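PDB 5GV3: lysosome-associated membrane glycoprotein 2 from Mus musculus, which contributes to lysosome biogenesis, autophagy and lumenal acidification, the last by directly inhibiting the proton channel TMEM175, and is represented by its first lumenal, membrane-distal domain. Local coordinates for residues 20-25 / 86-91; 73-76 / 81-84. All coordinates share one frame; numbering follows the deposited sequence.

Interaction 1. Residues 20-25 / 86-91; sequences MNFTIT and IVLSYN. With NAG (2-acetamido-2-deoxy-beta-D-glucopyranose), chain N; NAG (2-acetamido-2-deoxy-beta-D-glucopyranose), chain M; NAG (2-acetamido-2-deoxy-beta-D-glucopyranose), chain P.
L88 reaches across to F22 with both of its methyl groups. CD1 sits over one face of the F22 ring, 3.7 Å from the ring centroid and only 11° off the ring normal, a CH-pi contact over the centre of the face. The other branch serves the root of the ring from the same side, with CD2 3.8 Å from CD1 of F22. Both methyls thus lie over one face, where the first torsion carries the branched end, CG being anti to the backbone N (chi1 177°). CD2 also meets I24, if only loosely, at 4.5 Å from its CD1. W70 packs against the F22 ring with the two planes inclined to each other, and V68 touches L88, so the neighbouring strand 68-76 helps to enclose this pair. Between 20-25 and 86-91 there is no hydrogen bond; the strand axes stay 10.6 Å apart at their closest and run at 51° to one another. The missing bonds and the spacing mark side-chain packing between two sheets, walls of the beta-prism fold of LAMP lumenal domains, and the contact belongs to the buried interior of the first of these in LAMP-2. Two residues further on, Y90 lays its ring against I24. The methyl CG2 of I24 stands over a ring face, displaced toward the rim, 3.6 Å from CE2 of Y90, while CD1 lies near the other end of the ring, 3.8 Å from CG of Y90. Beyond the apolar layer, one water in the plane of the Y90 ring joins the sheets: it lies 2.9 Å from OH of Y90 and donates to O of T25 at 3.0 Å. N91, like N21, takes no part in this interface and carries an N-linked glycan on ND2.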
ATOM      1  N   MET A  20       2.670  -3.424   6.041  1.00 38.55           N
ATOM      2  CA  MET A  20       1.291  -2.947   6.220  1.00 46.06           C
ATOM      3  C   MET A  20       0.351  -3.998   6.774  1.00 44.31           C
ATOM      4  O   MET A  20       0.548  -5.192   6.560  1.00 43.18           O
ATOM      5  CB  MET A  20       0.755  -2.409   4.886  1.00 36.32           C
ATOM      6  CG  MET A  20       0.824  -3.406   3.722  1.00 46.71           C
ATOM      7  SD  MET A  20      -0.052  -2.924   2.199  1.00 38.85           S
ATOM      8  CE  MET A  20       0.502  -1.292   1.975  1.00 50.32           C
ATOM      9  N   ASN A  21      -0.640  -3.553   7.536  1.00 37.03           N
ATOM     10  CA  ASN A  21      -1.717  -4.443   7.934  1.00 43.25           C
ATOM     11  C   ASN A  21      -3.039  -3.666   7.922  1.00 50.33           C
ATOM     12  O   ASN A  21      -3.053  -2.421   7.888  1.00 40.33           O
ATOM     13  CB  ASN A  21      -1.416  -5.197   9.263  1.00 39.11           C
ATOM     14  CG  ASN A  21      -1.356  -4.323  10.507  1.00 46.22           C
ATOM     15  OD1 ASN A  21      -1.878  -3.212  10.561  1.00 54.16           O
ATOM     16  ND2 ASN A  21      -0.711  -4.876  11.550  1.00 54.10           N
ATOM     17  N   PHE A  22      -4.139  -4.411   7.857  1.00 43.76           N
ATOM     18  CA  PHE A  22      -5.472  -3.834   7.703  1.00 45.60           C
ATOM     19  C   PHE A  22      -6.447  -4.412   8.704  1.00 45.03           C
ATOM     20  O   PHE A  22      -6.662  -5.618   8.757  1.00 42.39           O
ATOM     21  CB  PHE A  22      -5.997  -4.092   6.291  1.00 39.04           C
ATOM     22  CG  PHE A  22      -5.109  -3.546   5.212  1.00 40.10           C
ATOM     23  CD1 PHE A  22      -5.008  -2.185   5.003  1.00 44.88           C
ATOM     24  CD2 PHE A  22      -4.349  -4.397   4.431  1.00 48.60           C
ATOM     25  CE1 PHE A  22      -4.178  -1.683   4.018  1.00 35.66           C
ATOM     26  CE2 PHE A  22      -3.513  -3.904   3.446  1.00 51.94           C
ATOM     27  CZ  PHE A  22      -3.425  -2.549   3.237  1.00 36.93           C
ATOM     28  N   THR A  23      -7.028  -3.540   9.515  1.00 41.59           N
ATOM     29  CA  THR A  23      -8.022  -3.969  10.479  1.00 42.26           C
ATOM     30  C   THR A  23      -9.404  -3.721   9.886  1.00 43.20           C
ATOM     31  O   THR A  23      -9.808  -2.575   9.695  1.00 45.17           O
ATOM     32  CB  THR A  23      -7.851  -3.235  11.814  1.00 43.77           C
ATOM     33  OG1 THR A  23      -6.507  -3.404  12.274  1.00 50.23           O
ATOM     34  CG2 THR A  23      -8.791  -3.797  12.861  1.00 38.19           C
ATOM     35  N   ILE A  24     -10.103  -4.803   9.555  1.00 42.93           N
ATOM     36  CA  ILE A  24     -11.381  -4.706   8.854  1.00 41.71           C
ATOM     37  C   ILE A  24     -12.559  -5.166   9.711  1.00 48.13           C
ATOM     38  O   ILE A  24     -12.537  -6.257  10.288  1.00 44.13           O
ATOM     39  CB  ILE A  24     -11.375  -5.536   7.555  1.00 38.93           C
ATOM     40  CG1 ILE A  24     -10.216  -5.099   6.654  1.00 38.48           C
ATOM     41  CG2 ILE A  24     -12.728  -5.403   6.821  1.00 35.34           C
ATOM     42  CD1 ILE A  24     -10.047  -5.953   5.422  1.00 42.08           C
ATOM     43  N   THR A  25     -13.577  -4.317   9.803  1.00 46.78           N
ATOM     44  CA  THR A  25     -14.826  -4.687  10.458  1.00 45.44           C
ATOM     45  C   THR A  25     -15.863  -5.010   9.394  1.00 43.12           C
ATOM     46  O   THR A  25     -16.110  -4.204   8.504  1.00 41.75           O
ATOM     47  CB  THR A  25     -15.357  -3.564  11.371  1.00 37.88           C
ATOM     48  OG1 THR A  25     -14.355  -3.200  12.327  1.00 49.59           O
ATOM     49  CG2 THR A  25     -16.616  -4.030  12.117  1.00 47.04           C
ATOM     50  N   ILE A  86      -4.453   5.567  -2.938  1.00 44.97           N
ATOM     51  CA  ILE A  86      -4.253   4.328  -2.222  1.00 41.20           C
ATOM     52  C   ILE A  86      -5.612   3.654  -2.084  1.00 41.32           C
ATOM     53  O   ILE A  86      -6.559   4.245  -1.570  1.00 42.47           O
ATOM     54  CB  ILE A  86      -3.629   4.547  -0.838  1.00 37.82           C
ATOM     55  CG1 ILE A  86      -2.277   5.247  -0.972  1.00 50.57           C
ATOM     56  CG2 ILE A  86      -3.475   3.217  -0.106  1.00 35.76           C
ATOM     57  CD1 ILE A  86      -1.665   5.646   0.352  1.00 48.20           C
ATOM     58  N   VAL A  87      -5.711   2.433  -2.592  1.00 42.45           N
ATOM     59  CA  VAL A  87      -6.977   1.713  -2.598  1.00 45.67           C
ATOM     60  C   VAL A  87      -6.817   0.293  -2.067  1.00 46.50           C
ATOM     61  O   VAL A  87      -5.909  -0.440  -2.464  1.00 47.95           O
ATOM     62  CB  VAL A  87      -7.571   1.647  -4.014  1.00 54.28           C
ATOM     63  CG1 VAL A  87      -8.792   0.752  -4.035  1.00 55.48           C
ATOM     64  CG2 VAL A  87      -7.923   3.038  -4.514  1.00 53.27           C
ATOM     65  N   LEU A  88      -7.714  -0.087  -1.167  1.00 43.66           N
ATOM     66  CA  LEU A  88      -7.791  -1.448  -0.664  1.00 42.36           C
ATOM     67  C   LEU A  88      -9.094  -2.089  -1.121  1.00 51.48           C
ATOM     68  O   LEU A  88     -10.163  -1.492  -0.996  1.00 48.31           O
ATOM     69  CB  LEU A  88      -7.704  -1.471   0.861  1.00 41.00           C
ATOM     70  CG  LEU A  88      -7.836  -2.837   1.534  1.00 44.43           C
ATOM     71  CD1 LEU A  88      -6.556  -3.620   1.363  1.00 48.53           C
ATOM     72  CD2 LEU A  88      -8.174  -2.680   3.009  1.00 41.20           C
ATOM     73  N   SER A  89      -9.003  -3.293  -1.674  1.00 50.44           N
ATOM     74  CA  SER A  89     -10.195  -4.060  -2.021  1.00 47.13           C
ATOM     75  C   SER A  89     -10.187  -5.371  -1.268  1.00 47.50           C
ATOM     76  O   SER A  89      -9.182  -6.086  -1.252  1.00 48.51           O
ATOM     77  CB  SER A  89     -10.285  -4.314  -3.524  1.00 45.06           C
ATOM     78  OG  SER A  89     -10.298  -3.097  -4.241  1.00 72.01           O
ATOM     79  N   TYR A  90     -11.292  -5.674  -0.602  1.00 46.01           N
ATOM     80  CA  TYR A  90     -11.387  -6.932   0.116  1.00 43.08           C
ATOM     81  C   TYR A  90     -12.678  -7.669  -0.218  1.00 63.64           C
ATOM     82  O   TYR A  90     -13.713  -7.062  -0.484  1.00 53.10           O
ATOM     83  CB  TYR A  90     -11.241  -6.728   1.626  1.00 43.25           C
ATOM     84  CG  TYR A  90     -12.255  -5.832   2.294  1.00 46.46           C
ATOM     85  CD1 TYR A  90     -12.085  -4.455   2.319  1.00 45.97           C
ATOM     86  CD2 TYR A  90     -13.367  -6.368   2.933  1.00 48.42           C
ATOM     87  CE1 TYR A  90     -12.996  -3.635   2.950  1.00 42.36           C
ATOM     88  CE2 TYR A  90     -14.292  -5.554   3.563  1.00 41.03           C
ATOM     89  CZ  TYR A  90     -14.100  -4.191   3.572  1.00 47.19           C
ATOM     90  OH  TYR A  90     -15.018  -3.380   4.200  1.00 54.92           O
ATOM     91  N   ASN A  91     -12.569  -8.993  -0.248  1.00 49.24           N
ATOM     92  CA  ASN A  91     -13.623  -9.873  -0.713  1.00 57.82           C
ATOM     93  C   ASN A  91     -14.179 -10.689   0.451  1.00 47.78           C
ATOM     94  O   ASN A  91     -13.521 -11.602   0.942  1.00 62.66           O
ATOM     95  CB  ASN A  91     -13.048 -10.773  -1.805  1.00 62.94           C
ATOM     96  CG  ASN A  91     -14.054 -11.736  -2.383  1.00 71.83           C
ATOM     97  OD1 ASN A  91     -15.156 -11.914  -1.865  1.00 66.51           O
ATOM     98  ND2 ASN A  91     -13.663 -12.385  -3.475  1.00 81.70           N
TER
HETATM   99  C1  NAG N 212     -14.518 -13.353  -4.101  1.00 83.39           C
HETATM  100  C2  NAG N 212     -14.281 -13.514  -5.589  1.00 87.13           C
HETATM  101  C3  NAG N 212     -15.257 -14.538  -6.146  1.00 89.01           C
HETATM  102  C4  NAG N 212     -15.121 -15.856  -5.395  1.00 94.26           C
HETATM  103  C5  NAG N 212     -15.197 -15.650  -3.878  1.00 89.32           C
HETATM  104  C6  NAG N 212     -14.790 -16.882  -3.103  1.00 85.61           C
HETATM  105  C7  NAG N 212     -13.326 -11.615  -6.811  1.00 91.76           C
HETATM  106  C8  NAG N 212     -13.612 -10.337  -7.537  1.00 73.73           C
HETATM  107  N2  NAG N 212     -14.389 -12.254  -6.305  1.00 94.76           N
HETATM  108  O3  NAG N 212     -15.003 -14.735  -7.533  1.00106.61           O
HETATM  109  O4  NAG N 212     -16.167 -16.738  -5.785  1.00102.31           O
HETATM  110  O5  NAG N 212     -14.312 -14.601  -3.450  1.00 96.20           O
HETATM  111  O6  NAG N 212     -13.387 -16.901  -2.877  1.00 84.59           O
HETATM  112  O7  NAG N 212     -12.186 -12.049  -6.681  1.00104.86           O
HETATM  113  C1  NAG M 211      -0.500  -4.294  12.859  1.00 52.27           C
HETATM  114  C2  NAG M 211      -0.082  -5.340  13.902  1.00 62.28           C
HETATM  115  C3  NAG M 211       0.104  -4.679  15.265  1.00 52.43           C
HETATM  116  C4  NAG M 211       1.053  -3.492  15.155  1.00 53.31           C
HETATM  117  C5  NAG M 211       0.589  -2.534  14.061  1.00 40.71           C
HETATM  118  C6  NAG M 211       1.566  -1.409  13.815  1.00 44.48           C
HETATM  119  C7  NAG M 211      -0.781  -7.679  13.611  1.00 67.40           C
HETATM  120  C8  NAG M 211      -1.899  -8.670  13.765  1.00 49.29           C
HETATM  121  N2  NAG M 211      -1.052  -6.423  13.987  1.00 61.14           N
HETATM  122  O3  NAG M 211       0.618  -5.626  16.192  1.00 61.48           O
HETATM  123  O4  NAG M 211       1.114  -2.805  16.400  1.00 52.37           O
HETATM  124  O5  NAG M 211       0.470  -3.245  12.821  1.00 51.85           O
HETATM  125  O6  NAG M 211       2.767  -1.913  13.252  1.00 49.89           O
HETATM  126  O7  NAG M 211       0.317  -8.000  13.166  1.00 73.98           O
HETATM  127  C1  NAG P 214     -22.286  -3.814  11.732  1.00 59.69           C
HETATM  128  C2  NAG P 214     -22.027  -3.306  10.314  1.00 53.74           C
HETATM  129  C3  NAG P 214     -23.235  -2.532   9.787  1.00 48.12           C
HETATM  130  C4  NAG P 214     -24.510  -3.347   9.929  1.00 58.22           C
HETATM  131  C5  NAG P 214     -24.674  -3.782  11.379  1.00 63.85           C
HETATM  132  C6  NAG P 214     -25.893  -4.646  11.608  1.00 49.43           C
HETATM  133  C7  NAG P 214     -19.630  -2.922   9.924  1.00 43.77           C
HETATM  134  C8  NAG P 214     -18.530  -1.908   9.925  1.00 48.79           C
HETATM  135  N2  NAG P 214     -20.840  -2.470  10.272  1.00 54.58           N
HETATM  136  O3  NAG P 214     -23.014  -2.225   8.416  1.00 59.53           O
HETATM  137  O4  NAG P 214     -25.631  -2.559   9.543  1.00 69.59           O
HETATM  138  O5  NAG P 214     -23.531  -4.558  11.770  1.00 52.94           O
HETATM  139  O6  NAG P 214     -25.752  -5.388  12.810  1.00 66.99           O
HETATM  140  O7  NAG P 214     -19.433  -4.095   9.626  1.00 47.39           O
HETATM  141  O   HOH W   1     -17.291  -4.462   5.727  1.00 49.84           O

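Interaction 2. Residues 73-76 / 81-84; sequences NFTK and YSIH. With NAG (2-acetamido-2-deoxy-beta-D-glucopyranose), chain O.
In F74 the ring lies beside the backbone N and anti to the carbonyl carbon (chi1 -49°), and I83 directs CG1 in the same way (chi1 -59°). The two side chains start from a facing non-hydrogen-bonded pair, and the matching torsions send ring and CG1 in the same direction, side by side. CG1 of I83 is thereby brought to the edge of the F74 ring, near its plane, 3.8 Å from CD1 of F74. The same CD1 is met obliquely by CE1 of Y81, at 4.2 Å. L145 and F148 close over this apolar face, F148 meeting the Y81 ring edge to face, while OH of Y81 is tied to the backbone N of A147. Strands 68-76 and 81-91 form a beta hairpin, and 73-76 and 81-84 are its paired arms next to the turn. Two hydrogen-bonded pairs, N73 with H84 and T75 with S82, alternate with the non-hydrogen-bonded pairs F74-I83 and K76-Y81. N of N73 reaches O of H84 at 2.8 Å, and N of H84 returns a bond to O of N73 at 2.9 Å. In the second pair N of T75 donates to O of S82 at 3.0 Å, and N of S82 to O of T75 at 2.9 Å. The same T75 oxygen receives a weak, long bond from OG of S82 at 3.5 Å. F74 adds a CA-H...O contact, with CA 3.1 Å from O of S82. On the face of N73, T75, S82 and H84, ND2 of N73 carries the glycan and is hydrogen-bonded to D85; OG1 of T75 is buried without a polar partner.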
ATOM      1  N   ASN A  73      -0.808   4.883  -6.378  1.00 40.35           N
ATOM      2  CA  ASN A  73      -0.306   5.666  -7.498  1.00 50.72           C
ATOM      3  C   ASN A  73       0.842   6.551  -7.144  1.00 37.39           C
ATOM      4  O   ASN A  73       0.872   7.149  -6.069  1.00 51.83           O
ATOM      5  CB  ASN A  73      -1.369   6.597  -8.065  1.00 61.21           C
ATOM      6  CG  ASN A  73      -2.175   5.988  -9.151  1.00 70.85           C
ATOM      7  OD1 ASN A  73      -1.797   4.986  -9.758  1.00 72.45           O
ATOM      8  ND2 ASN A  73      -3.297   6.629  -9.436  1.00 86.91           N
ATOM      9  N   PHE A  74       1.761   6.668  -8.090  1.00 39.36           N
ATOM     10  CA  PHE A  74       2.814   7.661  -8.027  1.00 38.90           C
ATOM     11  C   PHE A  74       2.763   8.480  -9.315  1.00 47.50           C
ATOM     12  O   PHE A  74       2.913   7.935 -10.397  1.00 42.14           O
ATOM     13  CB  PHE A  74       4.187   7.004  -7.834  1.00 41.89           C
ATOM     14  CG  PHE A  74       4.228   5.979  -6.729  1.00 49.26           C
ATOM     15  CD1 PHE A  74       4.370   6.372  -5.403  1.00 49.05           C
ATOM     16  CD2 PHE A  74       4.153   4.622  -7.016  1.00 46.46           C
ATOM     17  CE1 PHE A  74       4.413   5.433  -4.378  1.00 40.11           C
ATOM     18  CE2 PHE A  74       4.203   3.677  -6.000  1.00 38.97           C
ATOM     19  CZ  PHE A  74       4.333   4.087  -4.676  1.00 38.69           C
ATOM     20  N   THR A  75       2.492   9.774  -9.199  1.00 46.96           N
ATOM     21  CA  THR A  75       2.376  10.643 -10.370  1.00 42.71           C
ATOM     22  C   THR A  75       3.458  11.714 -10.363  1.00 42.88           C
ATOM     23  O   THR A  75       3.539  12.511  -9.431  1.00 47.58           O
ATOM     24  CB  THR A  75       1.005  11.330 -10.456  1.00 43.47           C
ATOM     25  OG1 THR A  75      -0.024  10.337 -10.562  1.00 56.10           O
ATOM     26  CG2 THR A  75       0.962  12.234 -11.679  1.00 50.55           C
ATOM     27  N   LYS A  76       4.273  11.744 -11.408  1.00 45.39           N
ATOM     28  CA  LYS A  76       5.455  12.594 -11.411  1.00 55.49           C
ATOM     29  C   LYS A  76       5.134  14.062 -11.703  1.00 57.06           C
ATOM     30  O   LYS A  76       4.348  14.368 -12.593  1.00 51.73           O
ATOM     31  CB  LYS A  76       6.469  12.068 -12.424  1.00 45.69           C
ATOM     32  CG  LYS A  76       7.786  12.827 -12.416  1.00 52.98           C
ATOM     33  CD  LYS A  76       8.830  12.145 -13.277  1.00 48.14           C
ATOM     34  CE  LYS A  76      10.089  12.988 -13.377  1.00 68.02           C
ATOM     35  NZ  LYS A  76      11.240  12.209 -13.910  1.00 61.13           N
ATOM     36  N   TYR A  81       6.671  14.494  -6.958  1.00 61.16           N
ATOM     37  CA  TYR A  81       5.818  13.374  -7.345  1.00 55.42           C
ATOM     38  C   TYR A  81       4.878  13.090  -6.193  1.00 53.98           C
ATOM     39  O   TYR A  81       5.232  13.260  -5.027  1.00 60.71           O
ATOM     40  CB  TYR A  81       6.600  12.120  -7.789  1.00 53.88           C
ATOM     41  CG  TYR A  81       7.286  11.249  -6.746  1.00 47.16           C
ATOM     42  CD1 TYR A  81       6.593  10.232  -6.094  1.00 41.11           C
ATOM     43  CD2 TYR A  81       8.641  11.372  -6.497  1.00 48.54           C
ATOM     44  CE1 TYR A  81       7.220   9.409  -5.174  1.00 52.26           C
ATOM     45  CE2 TYR A  81       9.278  10.553  -5.583  1.00 54.00           C
ATOM     46  CZ  TYR A  81       8.564   9.575  -4.922  1.00 47.43           C
ATOM     47  OH  TYR A  81       9.201   8.762  -4.017  1.00 57.36           O
ATOM     48  N   SER A  82       3.654  12.711  -6.538  1.00 51.78           N
ATOM     49  CA  SER A  82       2.630  12.488  -5.532  1.00 56.61           C
ATOM     50  C   SER A  82       2.386  11.016  -5.303  1.00 53.49           C
ATOM     51  O   SER A  82       2.419  10.216  -6.238  1.00 51.73           O
ATOM     52  CB  SER A  82       1.322  13.182  -5.927  1.00 48.36           C
ATOM     53  OG  SER A  82       0.901  12.778  -7.219  1.00 65.73           O
ATOM     54  N   ILE A  83       2.143  10.680  -4.041  1.00 50.37           N
ATOM     55  CA  ILE A  83       1.695   9.360  -3.645  1.00 44.50           C
ATOM     56  C   ILE A  83       0.203   9.497  -3.429  1.00 47.22           C
ATOM     57  O   ILE A  83      -0.239  10.243  -2.559  1.00 52.34           O
ATOM     58  CB  ILE A  83       2.389   8.866  -2.372  1.00 46.15           C
ATOM     59  CG1 ILE A  83       3.902   8.819  -2.571  1.00 41.94           C
ATOM     60  CG2 ILE A  83       1.881   7.497  -1.990  1.00 39.13           C
ATOM     61  CD1 ILE A  83       4.646   8.557  -1.309  1.00 45.52           C
ATOM     62  N   HIS A  84      -0.572   8.797  -4.244  1.00 38.58           N
ATOM     63  CA  HIS A  84      -1.977   9.125  -4.406  1.00 58.45           C
ATOM     64  C   HIS A  84      -2.811   7.860  -4.688  1.00 49.09           C
ATOM     65  O   HIS A  84      -2.262   6.817  -5.039  1.00 42.54           O
ATOM     66  CB  HIS A  84      -2.085  10.182  -5.521  1.00 47.71           C
ATOM     67  CG  HIS A  84      -3.483  10.506  -5.941  1.00 70.74           C
ATOM     68  ND1 HIS A  84      -4.483  10.794  -5.047  1.00 78.00           N
ATOM     69  CD2 HIS A  84      -4.027  10.622  -7.175  1.00 60.84           C
ATOM     70  CE1 HIS A  84      -5.601  11.051  -5.712  1.00 45.93           C
ATOM     71  NE2 HIS A  84      -5.352  10.929  -6.996  1.00 17.82           N
TER
HETATM   72  C1  NAG O 213      -4.241   6.267 -10.446  1.00 85.88           C
HETATM   73  C2  NAG O 213      -4.059   7.066 -11.739  1.00 80.53           C
HETATM   74  C3  NAG O 213      -5.177   6.725 -12.727  1.00 87.92           C
HETATM   75  C4  NAG O 213      -5.294   5.212 -12.896  1.00 91.97           C
HETATM   76  C5  NAG O 213      -5.394   4.542 -11.527  1.00 87.07           C
HETATM   77  C6  NAG O 213      -5.427   3.034 -11.577  1.00 92.58           C
HETATM   78  C7  NAG O 213      -3.616   9.426 -12.314  1.00 88.64           C
HETATM   79  C8  NAG O 213      -3.677  10.846 -11.833  1.00 77.55           C
HETATM   80  N2  NAG O 213      -4.042   8.499 -11.451  1.00 78.49           N
HETATM   81  O3  NAG O 213      -4.929   7.346 -13.982  1.00 79.10           O
HETATM   82  O4  NAG O 213      -6.449   4.890 -13.663  1.00 88.98           O
HETATM   83  O5  NAG O 213      -4.252   4.898 -10.745  1.00 70.78           O
HETATM   84  O6  NAG O 213      -5.263   2.488 -10.275  1.00 86.19           O
HETATM   85  O7  NAG O 213      -3.209   9.137 -13.435  1.00 93.70           O

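Overall arrangement
Strand 81-91 is common to both interactions: its first half, 81-84, pairs within the sheet in interaction 2, and its second half, 86-91, faces strand 11-28 of the other sheet in interaction 1. The centres lie 20 Å apart, on opposite sides of the chain's centre, and have no direct touch beyond adjoining along this strand. In sequence, 20-25 comes first, then the hairpin arms 73-76 and 81-84, then 86-91, so the local hairpin contact falls within the long span bridged by interaction 1. One strand thus links the antiparallel four-stranded sheet internally and to the mixed sheet opposite, within a single lumenal domain bearing glycans at both sites.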